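Long-range contacts in CrtC domain-containing protein (PDB 7A0Q), which probably adds water to the antifungal phytoalexin kievitone, a fungal detoxification reaction, using a scaffold of two lipocalin-like beta domains: residues T155-G161 / A250-G254; P284-K288 / K298-E304. One frame throughout, in Å; residues are numbered along the deposited sequence.

Contact 1: residues T155-G161 / A250-G254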
# COMPACT_ATOMS: atom_id res chain seq x y z
N THR A 155 8.41 1.66 -13.07
CA THR A 155 6.97 1.88 -13.06
C THR A 155 6.71 3.37 -12.81
O THR A 155 7.36 3.99 -11.97
CB THR A 155 6.31 1.00 -11.99
OG1 THR A 155 4.89 1.13 -12.03
CG2 THR A 155 6.85 1.32 -10.57
N GLY A 156 5.77 3.93 -13.57
CA GLY A 156 5.47 5.36 -13.46
C GLY A 156 4.83 5.70 -12.12
O GLY A 156 3.87 5.05 -11.69
N ALA A 157 5.35 6.73 -11.45
CA ALA A 157 4.89 7.06 -10.11
C ALA A 157 3.46 7.60 -10.11
O ALA A 157 3.02 8.28 -11.05
CB ALA A 157 5.80 8.09 -9.45
N VAL A 158 2.73 7.27 -9.04
CA VAL A 158 1.46 7.89 -8.69
C VAL A 158 1.79 9.02 -7.73
O VAL A 158 2.22 8.76 -6.60
CB VAL A 158 0.50 6.89 -8.03
CG1 VAL A 158 -0.81 7.57 -7.60
CG2 VAL A 158 0.24 5.68 -8.95
N ALA A 159 1.62 10.26 -8.17
CA ALA A 159 1.91 11.44 -7.37
C ALA A 159 0.60 11.89 -6.73
O ALA A 159 -0.19 12.62 -7.35
CB ALA A 159 2.54 12.54 -8.22
N ASN A 160 0.35 11.43 -5.50
CA ASN A 160 -0.95 11.65 -4.87
C ASN A 160 -1.28 13.14 -4.83
O ASN A 160 -0.42 13.97 -4.54
CB ASN A 160 -0.94 11.05 -3.47
CG ASN A 160 -1.05 9.55 -3.52
OD1 ASN A 160 -2.15 8.99 -3.56
ND2 ASN A 160 0.09 8.87 -3.55
N GLY A 161 -2.54 13.45 -5.13
CA GLY A 161 -2.97 14.84 -5.17
C GLY A 161 -2.63 15.56 -6.45
O GLY A 161 -3.00 16.73 -6.60
N ALA A 250 -9.75 10.18 -5.49
CA ALA A 250 -8.79 9.28 -6.10
C ALA A 250 -7.76 10.08 -6.87
O ALA A 250 -8.10 11.06 -7.54
CB ALA A 250 -9.49 8.28 -7.04
N THR A 251 -6.50 9.66 -6.76
CA THR A 251 -5.46 10.03 -7.71
C THR A 251 -5.28 8.83 -8.64
O THR A 251 -5.03 7.72 -8.18
CB THR A 251 -4.14 10.38 -7.04
OG1 THR A 251 -4.34 11.40 -6.05
CG2 THR A 251 -3.14 10.87 -8.09
N ILE A 252 -5.44 9.06 -9.93
CA ILE A 252 -5.34 8.00 -10.91
C ILE A 252 -4.21 8.34 -11.85
O ILE A 252 -4.24 9.38 -12.52
CB ILE A 252 -6.65 7.80 -11.68
CG1 ILE A 252 -7.80 7.55 -10.71
CG2 ILE A 252 -6.46 6.68 -12.72
CD1 ILE A 252 -9.16 7.33 -11.38
N ARG A 253 -3.20 7.47 -11.91
CA ARG A 253 -2.15 7.59 -12.90
C ARG A 253 -2.55 6.76 -14.11
O ARG A 253 -2.86 5.58 -13.97
CB ARG A 253 -0.81 7.11 -12.35
CG ARG A 253 0.36 7.33 -13.30
CD ARG A 253 1.28 6.10 -13.33
NE ARG A 253 0.70 5.00 -14.10
CZ ARG A 253 1.26 3.79 -14.23
NH1 ARG A 253 2.41 3.50 -13.61
NH2 ARG A 253 0.67 2.87 -14.97
N GLY A 254 -2.58 7.39 -15.27
CA GLY A 254 -2.85 6.70 -16.52
C GLY A 254 -1.59 6.47 -17.32
O GLY A 254 -0.50 6.25 -16.77
O HOH W 1 -4.86 9.97 -3.85
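R253 and T251, neighbours on one face of a barrel strand in the C-terminal lipocalin-like domain, reach across to the segment leading into and opening strand 158-168 in the N-terminal lipocalin domain. The two backbones share no hydrogen bonds: V158 and R253, paired in register, have CA atoms 5.6 Å apart, and side chains bridge the interval. The R253 end is the tightly packed part. Its chain starts out extended, then bends at chi2 and chi3 (76° at chi3), which swings the guanidinium along the backbone of the opposing segment. There NH1 donates to G156 O over 2.9 Å with an N-H...O angle of 163°, the oxygen lying at the edge of the guanidinium and in its plane. Glycine suits this position because a CB on G156 would point toward strand 245-253, only about 3.3 Å from R253 NH1. NH2 is held separately, by a salt bridge to E31 and a bond to E230 O; E31 also binds the T155 hydroxyl. V158 crosses the R253 stem at about a right angle, CG2 3.8 Å from CB. The small methyls of A157 and A159 turn from the barrel strand, onto L178 and I43. The T251 end is buried too, but joined less directly: N160 OD1 stays 4.1 Å from T251 OG1, and water links them. T251 OG1 accepts the G161 N-H, 2.9 Å between OG1 and N and nearly straight at 169°, while its own proton goes to a water 2.7 Å from OG1; that water in turn donates to N160 OD1, which S234 OG also binds.

Contact 2: residues P284-K288 / K298-E304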
# COMPACT_ATOMS: atom_id res chain seq x y z
N PRO A 284 -15.98 -3.57 7.57
CA PRO A 284 -16.75 -4.03 6.41
C PRO A 284 -15.84 -4.79 5.45
O PRO A 284 -14.62 -4.61 5.44
CB PRO A 284 -17.24 -2.72 5.78
CG PRO A 284 -16.15 -1.74 6.12
CD PRO A 284 -15.61 -2.15 7.47
N LEU A 285 -16.45 -5.65 4.63
CA LEU A 285 -15.69 -6.50 3.72
C LEU A 285 -16.09 -6.33 2.25
O LEU A 285 -15.59 -7.06 1.40
CB LEU A 285 -15.82 -7.98 4.12
CG LEU A 285 -15.11 -8.38 5.41
CD1 LEU A 285 -15.19 -9.89 5.58
CD2 LEU A 285 -13.64 -7.94 5.41
N ASP A 286 -16.98 -5.39 1.95
CA ASP A 286 -17.32 -5.05 0.57
C ASP A 286 -17.53 -3.54 0.50
O ASP A 286 -17.83 -2.91 1.51
CB ASP A 286 -18.57 -5.79 0.08
CG ASP A 286 -18.41 -7.30 0.12
OD1 ASP A 286 -17.93 -7.88 -0.88
OD2 ASP A 286 -18.73 -7.90 1.16
N TRP A 287 -17.37 -2.98 -0.69
CA TRP A 287 -17.45 -1.54 -0.88
C TRP A 287 -17.99 -1.23 -2.26
O TRP A 287 -17.89 -2.03 -3.20
CB TRP A 287 -16.07 -0.85 -0.72
CG TRP A 287 -15.41 -1.09 0.60
CD1 TRP A 287 -15.43 -0.28 1.70
CD2 TRP A 287 -14.63 -2.23 0.96
NE1 TRP A 287 -14.73 -0.85 2.72
CE2 TRP A 287 -14.22 -2.05 2.30
CE3 TRP A 287 -14.24 -3.39 0.28
CZ2 TRP A 287 -13.44 -2.99 2.97
CZ3 TRP A 287 -13.46 -4.32 0.95
CH2 TRP A 287 -13.07 -4.11 2.28
N LYS A 288 -18.54 -0.02 -2.39
CA LYS A 288 -18.78 0.60 -3.68
C LYS A 288 -18.02 1.92 -3.74
O LYS A 288 -17.99 2.67 -2.76
CB LYS A 288 -20.27 0.84 -3.94
CG LYS A 288 -21.03 -0.43 -4.34
CD LYS A 288 -22.49 -0.15 -4.65
CE LYS A 288 -23.40 -1.24 -4.11
NZ LYS A 288 -24.70 -1.33 -4.84
N LYS A 298 -17.40 -2.16 -7.71
CA LYS A 298 -17.91 -3.00 -6.63
C LYS A 298 -16.74 -3.86 -6.16
O LYS A 298 -16.24 -4.69 -6.92
CB LYS A 298 -19.07 -3.87 -7.12
CG LYS A 298 -19.56 -4.89 -6.11
CD LYS A 298 -20.17 -4.24 -4.87
CE LYS A 298 -19.55 -4.80 -3.59
NZ LYS A 298 -19.44 -6.29 -3.61
N LEU A 299 -16.29 -3.65 -4.92
CA LEU A 299 -15.05 -4.24 -4.44
C LEU A 299 -15.32 -5.19 -3.28
O LEU A 299 -16.21 -4.94 -2.45
CB LEU A 299 -14.06 -3.13 -4.00
CG LEU A 299 -13.94 -1.94 -4.96
CD1 LEU A 299 -14.82 -0.74 -4.54
CD2 LEU A 299 -12.47 -1.52 -5.13
N SER A 300 -14.55 -6.28 -3.21
CA SER A 300 -14.79 -7.32 -2.22
C SER A 300 -13.47 -7.81 -1.65
O SER A 300 -12.55 -8.13 -2.40
CB SER A 300 -15.56 -8.49 -2.82
OG SER A 300 -16.78 -8.04 -3.37
N SER A 301 -13.40 -7.89 -0.32
CA SER A 301 -12.22 -8.46 0.30
C SER A 301 -12.12 -9.94 -0.05
O SER A 301 -13.12 -10.66 -0.06
CB SER A 301 -12.26 -8.26 1.81
OG SER A 301 -11.05 -8.71 2.41
N TYR A 302 -10.90 -10.39 -0.34
CA TYR A 302 -10.68 -11.75 -0.84
C TYR A 302 -10.99 -12.80 0.22
O TYR A 302 -11.51 -13.88 -0.10
CB TYR A 302 -9.23 -11.88 -1.30
CG TYR A 302 -8.90 -13.09 -2.14
CD1 TYR A 302 -9.22 -13.13 -3.50
CD2 TYR A 302 -8.24 -14.18 -1.60
CE1 TYR A 302 -8.90 -14.23 -4.28
CE2 TYR A 302 -7.91 -15.28 -2.36
CZ TYR A 302 -8.25 -15.29 -3.70
OH TYR A 302 -7.92 -16.39 -4.47
N THR A 303 -10.66 -12.52 1.47
CA THR A 303 -10.95 -13.40 2.59
C THR A 303 -11.11 -12.55 3.84
O THR A 303 -10.66 -11.40 3.89
CB THR A 303 -9.85 -14.46 2.76
OG1 THR A 303 -10.32 -15.50 3.63
CG2 THR A 303 -8.58 -13.85 3.36
N GLU A 304 -11.78 -13.11 4.84
CA GLU A 304 -12.26 -12.31 5.97
C GLU A 304 -11.10 -11.76 6.81
O GLU A 304 -11.01 -10.55 7.03
CB GLU A 304 -13.20 -13.14 6.86
CG GLU A 304 -14.54 -13.48 6.23
CD GLU A 304 -14.45 -14.62 5.23
OE1 GLU A 304 -13.39 -15.27 5.15
OE2 GLU A 304 -15.46 -14.88 4.54
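W287 lays the benzene edge of its indole along the backbone of S300 and S301, with CZ3 3.8 Å from S301 N near the ring plane. This is a beta hairpin of the C-terminal lipocalin-like barrel, strands 282-291 and 295-308 running antiparallel. W287 and L299 form a hydrogen-bonded pair, with both W287 N to L299 O and L299 N to W287 O at 2.9 Å, and S301 N bonds L285 O at the same 2.9 Å. Large apolar residues suit the face that W287 and L299 share: the tryptophan meets F222 edge-to-face and packs on V339 and I341, while L299 lies on I322 and F324. The other face is polar. D286 sets its carboxylate beside its own backbone N (chi1 -60°), from where OD1 takes the S300 hydroxyl proton over a short 2.7 Å between OG and OD1, nearly in line with the C-O bond. K298 is bent at chi2, chi3 and chi4, so that it curls over the W287 carbonyl and NZ donates to S300 OG at 3.2 Å; the serine hydroxyl thus accepts from K298 and donates to D286. The same NZ makes a salt bridge to D286 OD1 at 3.5 Å, whose hydrogen bond is weak. Where strand 295-308 is interrupted, L285 crosses E304 at about a right angle, L285 CD1 touching the aliphatic E304 CG at 3.7 Å. Since R272 forms a salt bridge with the other carboxylate oxygen, OD2, D286 faces two positive charges besides the serine; this would be expected to favour its ionised form and to fix the rotation of the carboxylate.

Overall arrangement
The two contacts reach the same C-terminal barrel at different places, their centres 23 Å apart and their nearest atoms about 10 Å apart. Both are partly buried, but contact 2 includes two exposed residues, K288 and E304, and contact 1 none. Contact 2 is local: it pairs adjacent strands of one hairpin through backbone bonds, and its side chains divide into an apolar face and a charged one. Contact 1 spans the two domains, linking strand 245-253 to the N-terminal half of the chain. Without strand pairing, it relies on side chains binding backbone atoms and on water. Contact 2 has a salt bridge between its segments, D286 with K298; contact 1 has none, R253 pairing instead with E31 outside both.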